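Local atomic coordinates of 75aa long hypothetical regulatory protein AsnC (Pyrococcus horikoshii, PDB entry 2CVI), a protein that is of uncharacterised function but, as a stand-alone Lrp/AsnC ligand-binding domain that pairs with a second copy, probably takes part in effector-dependent transcriptional regulation. Residues A4-T10 against I66-M72; M1-F5 against K43-L49. All blocks are in the same frame, centred on the assembly; numbering follows the deposited sequence.

Contact 1 (A4-T10 against I66-M72)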
loop_
_atom_site.group_PDB
_atom_site.type_symbol
_atom_site.label_atom_id
_atom_site.label_comp_id
_atom_site.label_asym_id
_atom_site.label_seq_id
_atom_site.Cartn_x
_atom_site.Cartn_y
_atom_site.Cartn_z
ATOM N N ALA A 4 -9.890 1.693 -0.502
ATOM C CA ALA A 4 -9.027 1.198 -1.574
ATOM C C ALA A 4 -7.660 1.850 -1.546
ATOM O O ALA A 4 -7.486 2.917 -0.982
ATOM C CB ALA A 4 -9.701 1.468 -2.958
ATOM N N PHE A 5 -6.678 1.170 -2.122
ATOM C CA PHE A 5 -5.347 1.734 -2.261
ATOM C C PHE A 5 -5.121 1.921 -3.750
ATOM O O PHE A 5 -5.332 0.986 -4.533
ATOM C CB PHE A 5 -4.285 0.777 -1.723
ATOM C CG PHE A 5 -4.186 0.786 -0.242
ATOM C CD1 PHE A 5 -3.306 1.660 0.400
ATOM C CD2 PHE A 5 -5.018 -0.025 0.515
ATOM C CE1 PHE A 5 -3.260 1.746 1.764
ATOM C CE2 PHE A 5 -5.002 0.024 1.904
ATOM C CZ PHE A 5 -4.117 0.923 2.547
ATOM N N ILE A 6 -4.743 3.131 -4.140
ATOM C CA ILE A 6 -4.476 3.403 -5.553
ATOM C C ILE A 6 -2.949 3.513 -5.706
ATOM O O ILE A 6 -2.336 4.378 -5.054
ATOM C CB ILE A 6 -5.124 4.723 -6.012
ATOM C CG1 ILE A 6 -6.642 4.741 -5.770
ATOM C CG2 ILE A 6 -4.869 4.868 -7.554
ATOM C CD1 ILE A 6 -7.271 6.114 -6.047
ATOM N N LEU A 7 -2.345 2.648 -6.515
ATOM C CA LEU A 7 -0.896 2.647 -6.748
ATOM C C LEU A 7 -0.680 3.452 -8.012
ATOM O O LEU A 7 -1.335 3.192 -9.021
ATOM C CB LEU A 7 -0.370 1.207 -6.907
ATOM C CG LEU A 7 -0.314 0.211 -5.728
ATOM C CD1 LEU A 7 0.753 0.612 -4.749
ATOM C CD2 LEU A 7 -1.674 0.032 -5.076
ATOM N N MET A 8 0.233 4.418 -7.967
ATOM C CA MET A 8 0.434 5.329 -9.081
ATOM C C MET A 8 1.833 5.429 -9.629
ATOM O O MET A 8 2.813 5.361 -8.879
ATOM C CB MET A 8 0.021 6.742 -8.667
ATOM C CG MET A 8 -1.373 6.825 -7.971
ATOM S SD MET A 8 -1.738 8.558 -7.627
ATOM C CE MET A 8 -3.456 8.398 -6.953
ATOM N N VAL A 9 1.905 5.604 -10.957
ATOM C CA VAL A 9 3.163 5.854 -11.681
ATOM C C VAL A 9 3.057 7.334 -12.001
ATOM O O VAL A 9 2.042 7.821 -12.494
ATOM C CB VAL A 9 3.259 5.047 -12.985
ATOM C CG1 VAL A 9 4.504 5.500 -13.781
ATOM C CG2 VAL A 9 3.297 3.588 -12.693
ATOM N N THR A 10 4.071 8.114 -11.670
ATOM C CA THR A 10 4.007 9.527 -11.962
ATOM C C THR A 10 5.243 9.962 -12.726
ATOM O O THR A 10 6.259 9.269 -12.708
ATOM C CB THR A 10 3.951 10.392 -10.683
ATOM O OG1 THR A 10 5.193 10.280 -9.981
ATOM C CG2 THR A 10 2.853 9.950 -9.743
ATOM N N ILE A 66 0.098 12.186 -13.278
ATOM C CA ILE A 66 -0.158 10.794 -12.909
ATOM C C ILE A 66 -0.373 10.014 -14.217
ATOM O O ILE A 66 -1.382 10.203 -14.913
ATOM C CB ILE A 66 -1.389 10.678 -11.996
ATOM C CG1 ILE A 66 -1.170 11.480 -10.704
ATOM C CG2 ILE A 66 -1.624 9.213 -11.673
ATOM C CD1 ILE A 66 -2.388 11.615 -9.804
ATOM N N GLN A 67 0.564 9.149 -14.550
ATOM C CA GLN A 67 0.553 8.398 -15.821
ATOM C C GLN A 67 -0.141 7.054 -15.823
ATOM O O GLN A 67 -0.633 6.596 -16.880
ATOM C CB GLN A 67 2.020 8.232 -16.318
ATOM C CG GLN A 67 2.755 9.528 -16.460
ATOM C CD GLN A 67 4.224 9.336 -16.774
ATOM O OE1 GLN A 67 4.798 8.286 -16.488
ATOM N NE2 GLN A 67 4.842 10.355 -17.347
ATOM N N MET A 68 -0.196 6.396 -14.659
ATOM C CA MET A 68 -0.811 5.090 -14.587
ATOM C C MET A 68 -1.267 4.834 -13.164
ATOM O O MET A 68 -0.624 5.275 -12.219
ATOM C CB MET A 68 0.193 3.994 -15.012
ATOM C CG MET A 68 -0.391 2.586 -15.164
ATOM S SD MET A 68 -0.353 1.602 -13.642
ATOM C CE MET A 68 1.205 0.640 -13.861
ATOM N N THR A 69 -2.437 4.231 -13.031
ATOM C CA THR A 69 -2.898 3.814 -11.713
ATOM C C THR A 69 -3.409 2.386 -11.779
ATOM O O THR A 69 -3.910 1.927 -12.833
ATOM C CB THR A 69 -4.043 4.691 -11.128
ATOM O OG1 THR A 69 -5.265 4.503 -11.878
ATOM C CG2 THR A 69 -3.663 6.182 -11.117
ATOM N N SER A 70 -3.235 1.684 -10.658
ATOM C CA SER A 70 -3.755 0.319 -10.459
ATOM C C SER A 70 -4.386 0.377 -9.066
ATOM O O SER A 70 -3.689 0.663 -8.084
ATOM C CB SER A 70 -2.663 -0.750 -10.492
ATOM O OG SER A 70 -3.228 -2.052 -10.368
ATOM N N THR A 71 -5.672 0.079 -8.967
ATOM C CA THR A 71 -6.373 0.198 -7.680
ATOM C C THR A 71 -6.717 -1.154 -7.055
ATOM O O THR A 71 -7.174 -2.073 -7.752
ATOM C CB THR A 71 -7.623 1.024 -7.884
ATOM O OG1 THR A 71 -7.255 2.317 -8.387
ATOM C CG2 THR A 71 -8.402 1.225 -6.563
ATOM N N MET A 72 -6.463 -1.277 -5.753
ATOM C CA MET A 72 -6.729 -2.530 -5.003
ATOM C C MET A 72 -7.907 -2.234 -4.055
ATOM O O MET A 72 -7.738 -1.418 -3.153
ATOM C CB MET A 72 -5.507 -2.895 -4.147
ATOM C CG MET A 72 -4.148 -2.928 -4.857
ATOM S SD MET A 72 -4.006 -4.287 -6.010
ATOM C CE MET A 72 -2.768 -3.543 -7.148
#

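Contact 2 (M1-F5 against K43-L49)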
loop_
_atom_site.group_PDB
_atom_site.type_symbol
_atom_site.label_atom_id
_atom_site.label_comp_id
_atom_site.label_asym_id
_atom_site.label_seq_id
_atom_site.Cartn_x
_atom_site.Cartn_y
_atom_site.Cartn_z
ATOM N N MET A 1 -19.031 1.947 3.341
ATOM C CA MET A 1 -17.945 2.805 2.779
ATOM C C MET A 1 -16.965 1.854 2.076
ATOM O O MET A 1 -16.784 0.720 2.526
ATOM C CB MET A 1 -17.249 3.546 3.922
ATOM C CG MET A 1 -16.024 4.363 3.544
ATOM S SD MET A 1 -15.265 5.062 5.062
ATOM C CE MET A 1 -14.195 3.738 5.484
ATOM N N VAL A 2 -16.379 2.307 0.966
ATOM C CA VAL A 2 -15.401 1.508 0.222
ATOM C C VAL A 2 -14.011 2.041 0.551
ATOM O O VAL A 2 -13.801 3.257 0.577
ATOM C CB VAL A 2 -15.633 1.638 -1.295
ATOM C CG1 VAL A 2 -14.539 0.890 -2.066
ATOM C CG2 VAL A 2 -16.965 1.034 -1.666
ATOM N N THR A 3 -13.062 1.134 0.784
ATOM C CA THR A 3 -11.692 1.476 1.111
ATOM C C THR A 3 -10.816 0.892 0.005
ATOM O O THR A 3 -10.980 -0.262 -0.373
ATOM C CB THR A 3 -11.289 0.843 2.448
ATOM O OG1 THR A 3 -12.130 1.402 3.467
ATOM C CG2 THR A 3 -9.837 1.139 2.779
ATOM N N ALA A 4 -9.890 1.693 -0.502
ATOM C CA ALA A 4 -9.027 1.198 -1.574
ATOM C C ALA A 4 -7.660 1.850 -1.546
ATOM O O ALA A 4 -7.486 2.917 -0.982
ATOM C CB ALA A 4 -9.701 1.468 -2.958
ATOM N N PHE A 5 -6.678 1.170 -2.122
ATOM C CA PHE A 5 -5.347 1.734 -2.261
ATOM C C PHE A 5 -5.121 1.921 -3.750
ATOM O O PHE A 5 -5.332 0.986 -4.533
ATOM C CB PHE A 5 -4.285 0.777 -1.723
ATOM C CG PHE A 5 -4.186 0.786 -0.242
ATOM C CD1 PHE A 5 -3.306 1.660 0.400
ATOM C CD2 PHE A 5 -5.018 -0.025 0.515
ATOM C CE1 PHE A 5 -3.260 1.746 1.764
ATOM C CE2 PHE A 5 -5.002 0.024 1.904
ATOM C CZ PHE A 5 -4.117 0.923 2.547
ATOM N N LYS A 43 -4.343 5.968 -0.024
ATOM C CA LYS A 43 -5.456 5.216 0.567
ATOM C C LYS A 43 -6.655 6.141 0.439
ATOM O O LYS A 43 -6.622 7.287 0.890
ATOM C CB LYS A 43 -5.249 4.867 2.072
ATOM C CG LYS A 43 -6.330 3.886 2.613
ATOM C CD LYS A 43 -6.206 3.597 4.133
ATOM C CE LYS A 43 -7.163 2.495 4.573
ATOM N NZ LYS A 43 -7.245 2.490 6.073
ATOM N N VAL A 44 -7.714 5.639 -0.189
ATOM C CA VAL A 44 -8.947 6.408 -0.341
ATOM C C VAL A 44 -10.138 5.665 0.251
ATOM O O VAL A 44 -10.149 4.437 0.380
ATOM C CB VAL A 44 -9.289 6.668 -1.818
ATOM C CG1 VAL A 44 -8.238 7.521 -2.466
ATOM C CG2 VAL A 44 -9.416 5.367 -2.553
ATOM N N GLU A 45 -11.114 6.457 0.687
ATOM C CA GLU A 45 -12.390 5.941 1.181
ATOM C C GLU A 45 -13.481 6.734 0.436
ATOM O O GLU A 45 -13.431 7.969 0.346
ATOM C CB GLU A 45 -12.512 6.119 2.719
ATOM C CG GLU A 45 -11.513 5.271 3.498
ATOM C CD GLU A 45 -11.500 5.547 5.007
ATOM O OE1 GLU A 45 -11.967 6.623 5.422
ATOM O OE2 GLU A 45 -11.008 4.685 5.757
ATOM N N THR A 46 -14.453 6.010 -0.104
ATOM C CA THR A 46 -15.571 6.604 -0.843
ATOM C C THR A 46 -16.874 5.948 -0.397
ATOM O O THR A 46 -16.861 4.856 0.169
ATOM C CB THR A 46 -15.402 6.442 -2.380
ATOM O OG1 THR A 46 -15.355 5.053 -2.728
ATOM C CG2 THR A 46 -14.122 7.171 -2.864
ATOM N N ASP A 47 -18.003 6.601 -0.667
ATOM C CA ASP A 47 -19.282 6.041 -0.254
ATOM C C ASP A 47 -19.626 4.745 -0.976
ATOM O O ASP A 47 -20.128 3.779 -0.386
ATOM C CB ASP A 47 -20.380 7.072 -0.521
ATOM C CG ASP A 47 -20.267 8.288 0.369
ATOM O OD1 ASP A 47 -19.506 8.242 1.363
ATOM O OD2 ASP A 47 -20.959 9.292 0.077
ATOM N N THR A 48 -19.375 4.746 -2.271
ATOM C CA THR A 48 -19.705 3.643 -3.145
ATOM C C THR A 48 -18.578 3.352 -4.116
ATOM O O THR A 48 -17.627 4.151 -4.270
ATOM C CB THR A 48 -20.943 4.004 -4.026
ATOM O OG1 THR A 48 -20.585 5.072 -4.940
ATOM C CG2 THR A 48 -22.109 4.514 -3.132
ATOM N N LEU A 49 -18.675 2.205 -4.775
ATOM C CA LEU A 49 -17.721 1.848 -5.823
ATOM C C LEU A 49 -17.837 2.799 -7.002
ATOM O O LEU A 49 -16.840 3.135 -7.657
ATOM C CB LEU A 49 -17.921 0.407 -6.309
ATOM C CG LEU A 49 -17.210 -0.661 -5.515
ATOM C CD1 LEU A 49 -17.356 -1.970 -6.301
ATOM C CD2 LEU A 49 -15.691 -0.333 -5.345
HETATM O O HOH W 1 -11.076 2.026 5.794
#

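Contact 1 (A4-T10 against I66-M72)
Ile6 and Thr71 form a non-hydrogen-bonded pair of the antiparallel ladder joining strands 2-10 and 66-77, and their side chains run side by side on the face turned to the helices. The Thr71 hydroxyl lies against both branches of Ile6, with Thr71 OG1 3.6 Å from Ile6 CG2, which also touches Thr69 CB at 3.7 Å. With chi1 at -57°, Ile6 CG2 lies anti to the backbone N and reaches both threonines, while CG1, beside the N, also meets the hydroxyl. Further along, the extended Met8 chain brings its SD to 3.8 Å from Ile66 CD1.

Leu7 and Met72 point to the other face, where Leu7 CD2 meets Met72 CG at 3.9 Å, the chains crossing at about a right angle. Ile6 and Met8 under the helices, with Leu7 and Met72 toward the second subunit, make the close-packed part. Packing thins at the solvent-facing end, at Gln67 and Met68, whose bent chain brings CE to 3.8 Å from Val9 CG2. Here the register shifts in a classic beta bulge: Val9 O accepts a bond from Gln67 N (2.9 Å) and a weak one from Met68 N (3.4 Å). The remaining rungs have N-H...O angles of 158° or more, implying that backbone bonding sets the register while mostly apolar contacts fill the helix-covered face.

Contact 2 (M1-F5 against K43-L49)
Lys43 lies over one face of the Phe5 ring, its CG 4.0 Å from the ring centroid and 24° off the normal, a CH-pi contact displaced toward the rim. The fully extended lysine chain, with CG trans to the backbone N (chi1 -171°), continues past the ring to Thr3, where Lys43 CE comes tightly against Thr3 CG2 at 3.5 Å. Its NZ hydrogen-bonds Tyr32 OH of the second subunit, whose ring meets Phe5 edge-to-face.

Thr3 and Glu45 run alongside one another on the same face. A water joins them, 2.6 Å from Thr3 OG1 and donating to Glu45 OE2 at 2.7 Å, while Glu45 OE1 forms a salt bridge with Lys29. Met1 slants across this carboxylate, its terminal bend bringing CE close.

On the reverse face Val2 CG1 meets Leu49 CD2 at 3.7 Å, the side chains crossing nearly perpendicularly, and Ala4 CB touches Val44 CG2, both under Leu52 of helix 49-59. Thr46 OG1 donates to Thr48 O (2.9 Å). Four backbone bonds, Val2 N to Thr46 O (2.7 Å, 173°) among them, support the pairing. Partners outside the pair thus probably fix the lysine and glutamate ends on the Phe5 face.

Contacts 1 and 2 use the two edges of strand 2-10, so 66-77 and 40-46 are its neighbours in a four-stranded antiparallel sheet ordered 28-33, 40-46, 2-10, 66-77, the ferredoxin-like layout of the Lrp/AsnC ligand-binding domain. Their centres are 14 Å apart; they share Ala4 and Phe5 and meet where Ile6 CD1 lies 4.0 Å from Val44 CG1. Both also reach the second subunit, consistent with a dimer built on the sheet face that carries Phe5. The potassium ion, bound at Leu23, Met25 and Val28, is about 9 Å from the Val44 side chain and about 12 Å from that of Ile6, so neither residue touches it.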